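Local coordinates for protein L-threonine-O-3-phosphate decarboxylase (Porphyromonas gingivalis, PDB 3FKD) that probably uses pyridoxal 5'-phosphate to decarboxylate L-threonine O-3-phosphate and belongs to the class I and II aminotransferase family, at residues D31-E34 against K35-E39; N63-N67 against N68-V72; I96-F99 against A100-D104; T149-L152 against R153-D157; F246-I250 against R251-R255. All coordinates share one frame; numbering follows the deposited sequence.

Contact 1. Residues D31-E34 against K35-E39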
# COMPACT_ATOMS: atom_id res chain seq x y z
N ASP A 31 -7.32 6.56 22.42
CA ASP A 31 -8.52 5.79 22.82
C ASP A 31 -9.64 6.14 21.85
O ASP A 31 -10.34 5.25 21.37
CB ASP A 31 -8.97 6.08 24.27
CG ASP A 31 -7.89 5.73 25.33
OD1 ASP A 31 -7.12 4.73 25.15
OD2 ASP A 31 -7.82 6.46 26.36
N HIS A 32 -9.78 7.42 21.55
CA HIS A 32 -10.91 7.85 20.75
C HIS A 32 -10.77 7.61 19.24
O HIS A 32 -11.74 7.25 18.58
CB HIS A 32 -11.33 9.26 21.11
CG HIS A 32 -11.80 9.34 22.52
ND1 HIS A 32 -10.95 9.66 23.57
CD2 HIS A 32 -12.99 9.02 23.07
CE1 HIS A 32 -11.62 9.57 24.70
NE2 HIS A 32 -12.86 9.20 24.43
N LEU A 33 -9.57 7.79 18.71
CA LEU A 33 -9.34 7.33 17.38
C LEU A 33 -9.67 5.83 17.33
O LEU A 33 -10.38 5.36 16.44
CB LEU A 33 -7.89 7.58 16.97
CG LEU A 33 -7.42 6.84 15.71
CD1 LEU A 33 -8.30 7.19 14.53
CD2 LEU A 33 -5.98 7.15 15.39
N GLU A 34 -9.17 5.05 18.27
CA GLU A 34 -9.32 3.60 18.19
C GLU A 34 -10.76 3.11 18.40
O GLU A 34 -11.18 2.19 17.77
CB GLU A 34 -8.36 2.91 19.15
CG GLU A 34 -6.92 2.98 18.67
CD GLU A 34 -5.97 2.22 19.57
OE1 GLU A 34 -6.41 1.82 20.67
OE2 GLU A 34 -4.80 2.03 19.16
N LYS A 35 -11.47 3.71 19.34
CA LYS A 35 -12.88 3.45 19.46
C LYS A 35 -13.58 3.74 18.13
O LYS A 35 -14.43 2.94 17.71
CB LYS A 35 -13.48 4.30 20.60
CG LYS A 35 -14.99 4.17 20.72
CD LYS A 35 -15.41 2.70 20.61
CE LYS A 35 -16.51 2.36 21.61
NZ LYS A 35 -16.16 2.82 23.00
N HIS A 36 -13.23 4.84 17.48
CA HIS A 36 -13.81 5.18 16.17
C HIS A 36 -13.63 4.08 15.07
O HIS A 36 -14.57 3.77 14.36
CB HIS A 36 -13.33 6.56 15.66
CG HIS A 36 -14.01 7.00 14.40
ND1 HIS A 36 -15.29 7.52 14.38
CD2 HIS A 36 -13.60 6.99 13.11
CE1 HIS A 36 -15.64 7.82 13.14
NE2 HIS A 36 -14.62 7.51 12.35
N LEU A 37 -12.45 3.50 14.95
CA LEU A 37 -12.25 2.40 14.02
C LEU A 37 -13.05 1.13 14.37
O LEU A 37 -13.42 0.34 13.49
CB LEU A 37 -10.77 2.04 13.93
CG LEU A 37 -9.91 3.22 13.50
CD1 LEU A 37 -8.41 2.85 13.67
CD2 LEU A 37 -10.26 3.79 12.11
N VAL A 38 -13.28 0.94 15.66
CA VAL A 38 -14.01 -0.22 16.14
C VAL A 38 -15.47 -0.06 15.70
O VAL A 38 -16.14 -1.00 15.26
CB VAL A 38 -13.85 -0.34 17.67
CG1 VAL A 38 -14.74 -1.43 18.22
CG2 VAL A 38 -12.38 -0.61 18.02
N GLU A 39 -15.94 1.18 15.79
CA GLU A 39 -17.29 1.50 15.38
C GLU A 39 -17.52 1.36 13.87
O GLU A 39 -18.59 0.88 13.43
CB GLU A 39 -17.68 2.89 15.91
CG GLU A 39 -17.90 2.91 17.44
CD GLU A 39 -18.03 4.30 18.02
OE1 GLU A 39 -18.00 5.27 17.24
OE2 GLU A 39 -18.16 4.42 19.26
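Asp31 meets Lys35 through the backbone. Lys35 N donates to Asp31 O at 2.8 Å, and the bond is close to straight at 167°. It is the first of four i to i+4 bonds between 31-34 and 35-39. Lys35 CB also lies near this oxygen, 3.4 Å from Asp31 O. The rest of the lysine chain is bent and leads off to an exposed position.

His32 repeats the pattern. His36 N donates to His32 O at 3.0 Å. The His32 ring itself is exposed and takes little part in the contact.

Leu33 O takes Leu37 N at 3.2 Å. On the same side of the helix Leu33 CD1 approaches Leu37 CG at 4.4 Å. Both leucines are buried. They rest on Ala235 of helix 230-241, where His36 also stacks on Phe238 and makes a weak hydrogen bond to Glu234.

Glu34 closes the series. Its O accepts Val38 N at 3.2 Å, in the most bent bond of the four (145°). Val38 CG2 also comes 3.1 Å from Glu34 O. The Glu34 chain is extended beyond CG, and its carboxylate forms a salt bridge with Arg45 of the second subunit, while Leu37 and Val38 pack on Ile44 and Leu41 of that subunit.

The arrangement is that of a short amphipathic alpha-helix at a dimer interface, with one face on its own chain and another on the partner.

Contact 2. Residues N63-N67 against N68-V72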
# COMPACT_ATOMS: atom_id res chain seq x y z
N ASN A 63 -6.25 22.36 3.96
CA ASN A 63 -4.94 22.88 3.62
C ASN A 63 -4.95 24.09 2.69
O ASN A 63 -3.90 24.50 2.18
CB ASN A 63 -4.07 21.75 3.05
CG ASN A 63 -3.73 20.69 4.10
OD1 ASN A 63 -3.70 19.49 3.81
ND2 ASN A 63 -3.47 21.13 5.33
N SER A 64 -6.15 24.65 2.46
CA SER A 64 -6.32 25.79 1.55
C SER A 64 -5.82 25.53 0.14
O SER A 64 -5.31 26.45 -0.50
CB SER A 64 -5.59 27.02 2.09
OG SER A 64 -6.39 27.76 2.98
N VAL A 65 -5.97 24.31 -0.36
CA VAL A 65 -5.39 23.94 -1.64
C VAL A 65 -6.49 23.37 -2.50
O VAL A 65 -7.55 23.03 -2.00
CB VAL A 65 -4.24 22.91 -1.46
CG1 VAL A 65 -3.86 22.31 -2.78
CG2 VAL A 65 -3.03 23.60 -0.87
N ASP A 66 -6.26 23.30 -3.81
CA ASP A 66 -7.26 22.72 -4.69
C ASP A 66 -7.35 21.21 -4.57
O ASP A 66 -6.39 20.53 -4.22
CB ASP A 66 -7.00 23.12 -6.14
CG ASP A 66 -7.02 24.65 -6.34
OD1 ASP A 66 -7.44 25.37 -5.41
OD2 ASP A 66 -6.62 25.12 -7.43
N ASN A 67 -8.53 20.69 -4.86
CA ASN A 67 -8.76 19.26 -4.93
C ASN A 67 -7.71 18.60 -5.84
O ASN A 67 -7.24 17.50 -5.56
CB ASN A 67 -10.15 19.02 -5.50
CG ASN A 67 -10.82 17.80 -4.91
OD1 ASN A 67 -10.55 16.66 -5.30
ND2 ASN A 67 -11.73 18.05 -3.96
N ASN A 68 -7.37 19.31 -6.92
CA ASN A 68 -6.36 18.93 -7.88
C ASN A 68 -4.94 18.75 -7.32
O ASN A 68 -4.05 18.20 -7.98
CB ASN A 68 -6.25 20.04 -8.92
CG ASN A 68 -7.30 19.96 -9.97
OD1 ASN A 68 -7.79 18.87 -10.30
ND2 ASN A 68 -7.66 21.12 -10.52
N ALA A 69 -4.70 19.30 -6.14
CA ALA A 69 -3.32 19.38 -5.68
C ALA A 69 -3.00 18.37 -4.58
O ALA A 69 -1.88 18.38 -4.08
CB ALA A 69 -2.97 20.81 -5.25
N ILE A 70 -3.98 17.55 -4.18
CA ILE A 70 -3.70 16.49 -3.21
C ILE A 70 -3.78 15.11 -3.84
O ILE A 70 -4.52 14.86 -4.79
CB ILE A 70 -4.57 16.56 -1.90
CG1 ILE A 70 -3.97 17.54 -0.89
CG2 ILE A 70 -4.61 15.22 -1.19
CD1 ILE A 70 -4.30 19.00 -1.11
N LEU A 71 -3.00 14.20 -3.32
CA LEU A 71 -3.05 12.84 -3.77
C LEU A 71 -2.75 12.00 -2.55
O LEU A 71 -1.61 12.03 -2.03
CB LEU A 71 -2.00 12.59 -4.87
CG LEU A 71 -1.86 11.11 -5.23
CD1 LEU A 71 -2.79 10.72 -6.31
CD2 LEU A 71 -0.42 10.76 -5.62
N VAL A 72 -3.76 11.32 -2.05
CA VAL A 72 -3.62 10.42 -0.93
C VAL A 72 -2.79 9.20 -1.33
O VAL A 72 -2.95 8.66 -2.38
CB VAL A 72 -4.99 10.04 -0.29
CG1 VAL A 72 -4.82 9.17 0.95
CG2 VAL A 72 -5.78 11.30 0.06
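Val65 lays its CG1 methyl against the tip of Ile70. CG1 of Val65 is 3.7 Å from CD1 of Ile70, and the Val65 CB follows at 3.9 Å from the same CD1. The two side chains approach at a slant. The Val65 chi1 of 167° puts the CG1 branch, and not CG2, against the returning chain. The Ala69 methyl also faces CG1, but the modelled separation is too short to be trusted.

One backbone bond closes the turn. Ala69 N donates to Asp66 O at 2.8 Å with an N-H...O angle of 162°. This i to i+3 bond goes with the 3-10 geometry around Asn68 and Ala69. The CB atoms of Asp66 and Asn68 lie 4.2 Å apart.

Asn67 OD1 accepts a hydrogen bond from Arg56 NE of helix 53-62.

Helix 53-62 ends just before, in a Schellman motif with Ser64 at positive phi. The turn then delivers the chain to strand 70-73, outermost of its sheet within this chain. Ile70 packs back on Arg56 and Leu59 of helix 53-62, while Leu71 pairs through its backbone with Ile209 of strand 207-210.

Contact 3. Residues I96-F99 against A100-D104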
# COMPACT_ATOMS: atom_id res chain seq x y z
N ILE A 96 22.41 14.15 3.09
CA ILE A 96 22.62 13.02 3.97
C ILE A 96 23.29 13.48 5.28
O ILE A 96 23.93 14.54 5.33
CB ILE A 96 23.51 11.96 3.30
CG1 ILE A 96 24.69 12.64 2.61
CG2 ILE A 96 22.73 11.15 2.29
CD1 ILE A 96 25.88 11.72 2.35
N PRO A 97 23.12 12.72 6.36
CA PRO A 97 22.24 11.55 6.36
C PRO A 97 20.77 11.96 6.21
O PRO A 97 20.42 13.13 6.44
CB PRO A 97 22.48 10.91 7.73
CG PRO A 97 23.27 11.91 8.53
CD PRO A 97 23.55 13.12 7.71
N SER A 98 19.93 10.99 5.83
CA SER A 98 18.49 11.19 5.66
C SER A 98 17.75 9.86 5.57
O SER A 98 18.38 8.81 5.45
CB SER A 98 18.21 12.03 4.42
OG SER A 98 18.90 11.49 3.29
N PHE A 99 16.43 9.90 5.64
CA PHE A 99 15.59 8.71 5.45
C PHE A 99 16.03 7.92 4.19
O PHE A 99 16.03 8.46 3.10
CB PHE A 99 14.11 9.16 5.35
CG PHE A 99 13.12 8.04 5.41
CD1 PHE A 99 13.17 7.10 6.43
CD2 PHE A 99 12.11 7.96 4.49
CE1 PHE A 99 12.24 6.08 6.50
CE2 PHE A 99 11.18 6.94 4.55
CZ PHE A 99 11.25 6.00 5.54
N ALA A 100 16.39 6.66 4.35
CA ALA A 100 17.07 5.89 3.29
C ALA A 100 16.18 5.71 2.07
O ALA A 100 16.61 5.33 0.96
CB ALA A 100 17.52 4.52 3.83
N GLU A 101 14.90 6.00 2.30
CA GLU A 101 13.90 5.81 1.29
C GLU A 101 13.90 6.84 0.16
O GLU A 101 13.41 6.54 -0.92
CB GLU A 101 12.52 5.67 1.95
CG GLU A 101 12.49 4.50 2.96
CD GLU A 101 12.69 3.16 2.30
OE1 GLU A 101 12.32 3.01 1.11
OE2 GLU A 101 13.23 2.25 2.98
N TYR A 102 14.44 8.04 0.37
CA TYR A 102 14.62 8.94 -0.76
C TYR A 102 15.60 8.29 -1.72
O TYR A 102 15.35 8.22 -2.93
CB TYR A 102 15.10 10.34 -0.38
CG TYR A 102 14.48 10.93 0.86
CD1 TYR A 102 13.14 10.68 1.19
CD2 TYR A 102 15.25 11.75 1.71
CE1 TYR A 102 12.57 11.23 2.35
CE2 TYR A 102 14.71 12.30 2.86
CZ TYR A 102 13.36 12.04 3.19
OH TYR A 102 12.83 12.58 4.34
N GLU A 103 16.70 7.79 -1.17
CA GLU A 103 17.71 7.14 -1.98
C GLU A 103 17.15 5.93 -2.72
O GLU A 103 17.28 5.83 -3.93
CB GLU A 103 18.91 6.73 -1.15
CG GLU A 103 20.20 6.69 -1.94
CD GLU A 103 21.34 5.95 -1.22
OE1 GLU A 103 21.66 6.29 -0.05
OE2 GLU A 103 21.94 5.03 -1.84
N ASP A 104 16.52 5.01 -1.98
CA ASP A 104 16.04 3.77 -2.55
C ASP A 104 15.09 4.05 -3.67
O ASP A 104 15.16 3.39 -4.70
CB ASP A 104 15.36 2.89 -1.50
CG ASP A 104 16.28 2.50 -0.37
OD1 ASP A 104 17.52 2.40 -0.61
OD2 ASP A 104 15.78 2.28 0.76
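Phe99 and Tyr102 form an offset edge-to-face pair. The edge of Phe99 is turned toward the face of Tyr102, with ring centroids 5.9 Å apart and planes at 71°. Phe99 CB adds a CH-pi contact over the same ring, 4.1 Å from its centroid. A chi1 of -169° places the Phe99 ring beside the first turn of the helix, where Glu101 meets it.

Aliphatic contacts come next. Glu101 CG lies over one face of the Phe99 ring, 3.2 Å from Phe99 CZ. That is tight. The Glu101 chain bends at chi2, and its OE1 is hydrogen-bonded to Tyr81 OH. Ser98 CB touches Tyr102 CE2 at 3.8 Å.

Polar bonding across the contact is by the backbone. Tyr102 N donates to Phe99 O at 3.2 Å. The same oxygen also lies over the face of the Tyr102 ring, toward its rim. Tyr102 OH is hydrogen-bonded to Asp166 OD2, and Ser98 OG to Ala95 O, so both hydroxyls are engaged.

Phe99 and Glu101 also pack on Trp226 and Pro225 of the second subunit. With its cis peptide before Pro97, this loop joins strand 91-96 to helix 100-108, as a strand-to-helix turn of the beta-alpha-beta layout of the aminotransferase-like fold.

Contact 4. Residues T149-L152 against R153-D157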
# COMPACT_ATOMS: atom_id res chain seq x y z
N THR A 149 12.21 30.44 5.90
CA THR A 149 12.83 31.48 5.07
C THR A 149 14.01 31.02 4.23
O THR A 149 14.18 31.45 3.10
CB THR A 149 13.32 32.64 5.96
OG1 THR A 149 12.29 32.97 6.90
CG2 THR A 149 13.65 33.86 5.14
N GLU A 150 14.84 30.15 4.79
CA GLU A 150 15.99 29.64 4.05
C GLU A 150 15.47 28.81 2.89
O GLU A 150 15.99 28.85 1.77
CB GLU A 150 16.90 28.81 4.95
CG GLU A 150 17.94 28.01 4.21
CD GLU A 150 18.98 28.86 3.48
OE1 GLU A 150 19.07 30.09 3.76
OE2 GLU A 150 19.71 28.30 2.63
N ILE A 151 14.41 28.07 3.16
CA ILE A 151 13.77 27.27 2.14
C ILE A 151 13.19 28.15 1.03
O ILE A 151 13.48 27.90 -0.14
CB ILE A 151 12.73 26.31 2.75
CG1 ILE A 151 13.45 25.22 3.54
CG2 ILE A 151 11.92 25.67 1.66
CD1 ILE A 151 12.57 24.14 4.09
N LEU A 152 12.41 29.18 1.38
CA LEU A 152 11.85 30.08 0.36
C LEU A 152 12.86 30.69 -0.64
O LEU A 152 12.54 30.90 -1.81
CB LEU A 152 10.99 31.19 0.99
CG LEU A 152 9.80 30.63 1.74
CD1 LEU A 152 9.08 31.67 2.58
CD2 LEU A 152 8.85 29.98 0.72
N ARG A 153 14.08 30.97 -0.22
CA ARG A 153 15.00 31.55 -1.17
C ARG A 153 15.56 30.48 -2.08
O ARG A 153 15.86 30.76 -3.24
CB ARG A 153 16.09 32.42 -0.52
CG ARG A 153 17.27 31.71 0.16
CD ARG A 153 17.73 32.58 1.33
NE ARG A 153 16.60 33.44 1.71
CZ ARG A 153 16.67 34.77 1.85
NH1 ARG A 153 17.83 35.40 1.68
NH2 ARG A 153 15.58 35.46 2.16
N LEU A 154 15.64 29.24 -1.59
CA LEU A 154 15.99 28.11 -2.46
C LEU A 154 14.95 27.87 -3.59
O LEU A 154 15.30 27.65 -4.75
CB LEU A 154 16.12 26.83 -1.64
CG LEU A 154 17.09 26.75 -0.49
CD1 LEU A 154 16.58 25.74 0.51
CD2 LEU A 154 18.45 26.35 -1.02
N LEU A 155 13.68 27.86 -3.22
CA LEU A 155 12.59 27.70 -4.16
C LEU A 155 12.70 28.79 -5.20
O LEU A 155 12.57 28.54 -6.40
CB LEU A 155 11.24 27.82 -3.45
CG LEU A 155 10.59 26.62 -2.74
CD1 LEU A 155 11.16 25.30 -3.20
CD2 LEU A 155 10.72 26.73 -1.26
N ASN A 156 12.95 30.00 -4.73
CA ASN A 156 13.05 31.16 -5.60
C ASN A 156 14.33 31.22 -6.44
O ASN A 156 14.28 31.58 -7.62
CB ASN A 156 12.88 32.44 -4.78
CG ASN A 156 11.48 32.56 -4.18
OD1 ASN A 156 11.32 33.00 -3.04
ND2 ASN A 156 10.46 32.15 -4.95
N ASP A 157 15.47 30.85 -5.84
CA ASP A 157 16.76 30.93 -6.52
C ASP A 157 16.95 29.84 -7.55
O ASP A 157 17.66 30.05 -8.52
CB ASP A 157 17.94 30.92 -5.53
CG ASP A 157 17.94 32.13 -4.62
OD1 ASP A 157 17.53 33.21 -5.10
OD2 ASP A 157 18.31 31.98 -3.43
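Leu155 N donates to Ile151 O at 3.1 Å, and the angle of 164° makes this the straightest bond across the contact. Asn156 N follows to Leu152 O, also at 3.1 Å. The two bonds nearer the start are long. Leu154 N to Glu150 O and Arg153 N to Thr149 O are both weak.

Thr149 O has a second weak donor. Arg153 NE reaches it at 3.4 Å, with the oxygen at the edge of the guanidinium, near its plane. Arg153 has CG between its own N and carbonyl carbon (chi1 78°), and bends at chi2 and chi3 fold the chain back along the turn. The Arg153 chain passes across the Glu150 chain, and Arg153 CD comes 3.7 Å from Glu150 OE1. The charged ends do not touch, since Glu150 OE1 and Arg153 NE are 4.6 Å apart. The nearby Asp121 carboxylate would tend to raise the pKa of Glu150, an effect Arg153 may partly offset.

Ile151 and Leu155 are buried. They lie alongside each other with their ends in one direction, CG2 of Ile151 only 3.3 Å from CD2 of Leu155. The partly exposed Leu152 joins through CD2, 4.2 Å from the same Leu155 methyl.

The helix is the crossover of the unit formed by strand 132-136, helix 148-157 and strand 162-166. Ile151 covers Leu165, and Leu154 and Leu155 cover Phe163, so this face packs on strand 162-166.

Contact 5. Residues F246-I250 against R251-R255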
# COMPACT_ATOMS: atom_id res chain seq x y z
N PHE A 246 -5.78 15.87 18.35
CA PHE A 246 -4.61 15.21 17.85
C PHE A 246 -3.42 16.13 17.75
O PHE A 246 -2.42 15.79 17.18
CB PHE A 246 -4.92 14.45 16.55
CG PHE A 246 -5.88 13.31 16.75
CD1 PHE A 246 -5.44 12.12 17.31
CD2 PHE A 246 -7.23 13.43 16.42
CE1 PHE A 246 -6.33 11.07 17.52
CE2 PHE A 246 -8.10 12.40 16.62
CZ PHE A 246 -7.65 11.21 17.17
N THR A 247 -3.57 17.32 18.33
CA THR A 247 -2.48 18.27 18.47
C THR A 247 -1.38 17.74 19.40
O THR A 247 -1.64 17.17 20.46
CB THR A 247 -3.01 19.58 19.01
OG1 THR A 247 -3.77 20.22 17.97
CG2 THR A 247 -1.86 20.50 19.52
N LEU A 248 -0.14 17.92 18.99
CA LEU A 248 0.97 17.26 19.66
C LEU A 248 1.60 18.20 20.69
O LEU A 248 1.79 19.38 20.40
CB LEU A 248 2.01 16.88 18.59
CG LEU A 248 3.17 15.94 18.81
CD1 LEU A 248 3.85 15.86 17.47
CD2 LEU A 248 4.14 16.45 19.90
N PRO A 249 1.92 17.70 21.90
CA PRO A 249 2.48 18.62 22.90
C PRO A 249 3.95 18.88 22.63
O PRO A 249 4.81 18.29 23.30
CB PRO A 249 2.33 17.86 24.23
CG PRO A 249 2.01 16.44 23.86
CD PRO A 249 2.00 16.31 22.35
N ILE A 250 4.24 19.73 21.66
CA ILE A 250 5.60 19.90 21.18
C ILE A 250 6.52 20.70 22.12
O ILE A 250 7.71 20.41 22.16
CB ILE A 250 5.67 20.46 19.75
CG1 ILE A 250 7.11 20.35 19.22
CG2 ILE A 250 5.17 21.89 19.70
CD1 ILE A 250 7.69 18.98 19.33
N ARG A 251 6.00 21.67 22.88
CA ARG A 251 6.86 22.41 23.80
C ARG A 251 7.34 21.50 24.90
O ARG A 251 8.53 21.41 25.19
CB ARG A 251 6.18 23.63 24.40
CG ARG A 251 5.94 24.70 23.39
CD ARG A 251 6.08 26.10 23.97
NE ARG A 251 6.53 27.02 22.93
CZ ARG A 251 5.82 27.35 21.85
NH1 ARG A 251 4.60 26.83 21.66
NH2 ARG A 251 6.34 28.19 20.95
N LYS A 252 6.41 20.79 25.49
CA LYS A 252 6.76 19.89 26.55
C LYS A 252 7.73 18.75 26.09
O LYS A 252 8.67 18.37 26.79
CB LYS A 252 5.46 19.41 27.21
CG LYS A 252 5.53 18.11 27.94
CD LYS A 252 5.11 16.95 27.02
CE LYS A 252 4.68 15.79 27.89
NZ LYS A 252 4.03 16.32 29.17
N TRP A 253 7.54 18.22 24.89
CA TRP A 253 8.46 17.23 24.35
C TRP A 253 9.87 17.80 24.08
O TRP A 253 10.88 17.17 24.37
CB TRP A 253 7.89 16.69 23.05
CG TRP A 253 8.41 15.33 22.65
CD1 TRP A 253 9.12 14.45 23.43
CD2 TRP A 253 8.19 14.69 21.39
NE1 TRP A 253 9.39 13.31 22.71
CE2 TRP A 253 8.81 13.42 21.46
CE3 TRP A 253 7.52 15.05 20.21
CZ2 TRP A 253 8.78 12.51 20.39
CZ3 TRP A 253 7.51 14.16 19.15
CH2 TRP A 253 8.14 12.90 19.25
N GLN A 254 9.91 18.98 23.49
CA GLN A 254 11.10 19.69 23.09
C GLN A 254 11.90 19.99 24.35
O GLN A 254 13.11 19.81 24.39
CB GLN A 254 10.64 21.00 22.43
CG GLN A 254 11.51 21.66 21.42
CD GLN A 254 10.66 22.57 20.50
OE1 GLN A 254 10.70 22.48 19.25
NE2 GLN A 254 9.85 23.43 21.14
N ARG A 255 11.21 20.41 25.39
CA ARG A 255 11.85 20.77 26.63
C ARG A 255 12.35 19.55 27.43
O ARG A 255 13.41 19.61 28.03
CB ARG A 255 10.95 21.78 27.40
CG ARG A 255 10.72 21.57 28.84
CD ARG A 255 9.82 22.66 29.39
NE ARG A 255 8.40 22.29 29.52
CZ ARG A 255 7.92 21.39 30.39
NH1 ARG A 255 8.75 20.74 31.21
NH2 ARG A 255 6.61 21.14 30.45
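Pro249 is the N-cap residue of helix 250-266 and the centre of an inverse gamma turn, and its O accepts the backbone N of Trp253 at 3.2 Å. The bond is fairly straight, at 157°. The gamma turn itself is closed by a weak bond from Ile250 N to Leu248 O. One residue further on, Gln254 N donates to Ile250 O at 2.9 Å. The Gln254 CB presses on that oxygen too, 3.0 Å away.

Two apolar side chains meet the Trp253 indole on its six-membered ring. Leu248 CD2 lies 3.7 Å from Trp253 CE3, and Ile250 CD1 lies 4.0 Å from the same carbon. Both side chains approach the ring at a slant. With chi1 near -157° the indole leans back to meet Leu248 and Ile250. Pro249 CB touches Lys252 CD at 4.0 Å.

The indole N-H has its own partner, Thr322 O, and the rings of Trp25 and Phe172 meet Trp253 as well. Gln254 NE2 is hydrogen-bonded to Thr174 OG1.

The chemistry is thus split. Backbone bonds start the helix behind a proline that has no N-H to give, while the buried indole takes two aliphatic groups at CE3 of its six-membered ring and has its polar atom satisfied by Thr322.

Overall arrangement
The five contacts are all local, and all start, end or run along helices. Contact 3 is nearest the middle, its centre about 11 Å from that of the chain; the centre of contact 1 is farthest, about 25 Å. Contacts 1 and 3 both touch the second subunit, yet lie on opposite sides of the chain's centre. The first offers it a carboxylate and aliphatic groups, the second only packs against it. Contacts 2, 3 and 4 belong to the seven-stranded sheet and its flanking helices. Contact 5 is a surface contact around one buried tryptophan. Only contacts 1 and 5 touch, where Leu33 CB meets Phe246 CZ at 3.6 Å. Aromatic pairing within a contact occurs in contact 3; contacts 1, 2 and 4 bury aliphatic side chains.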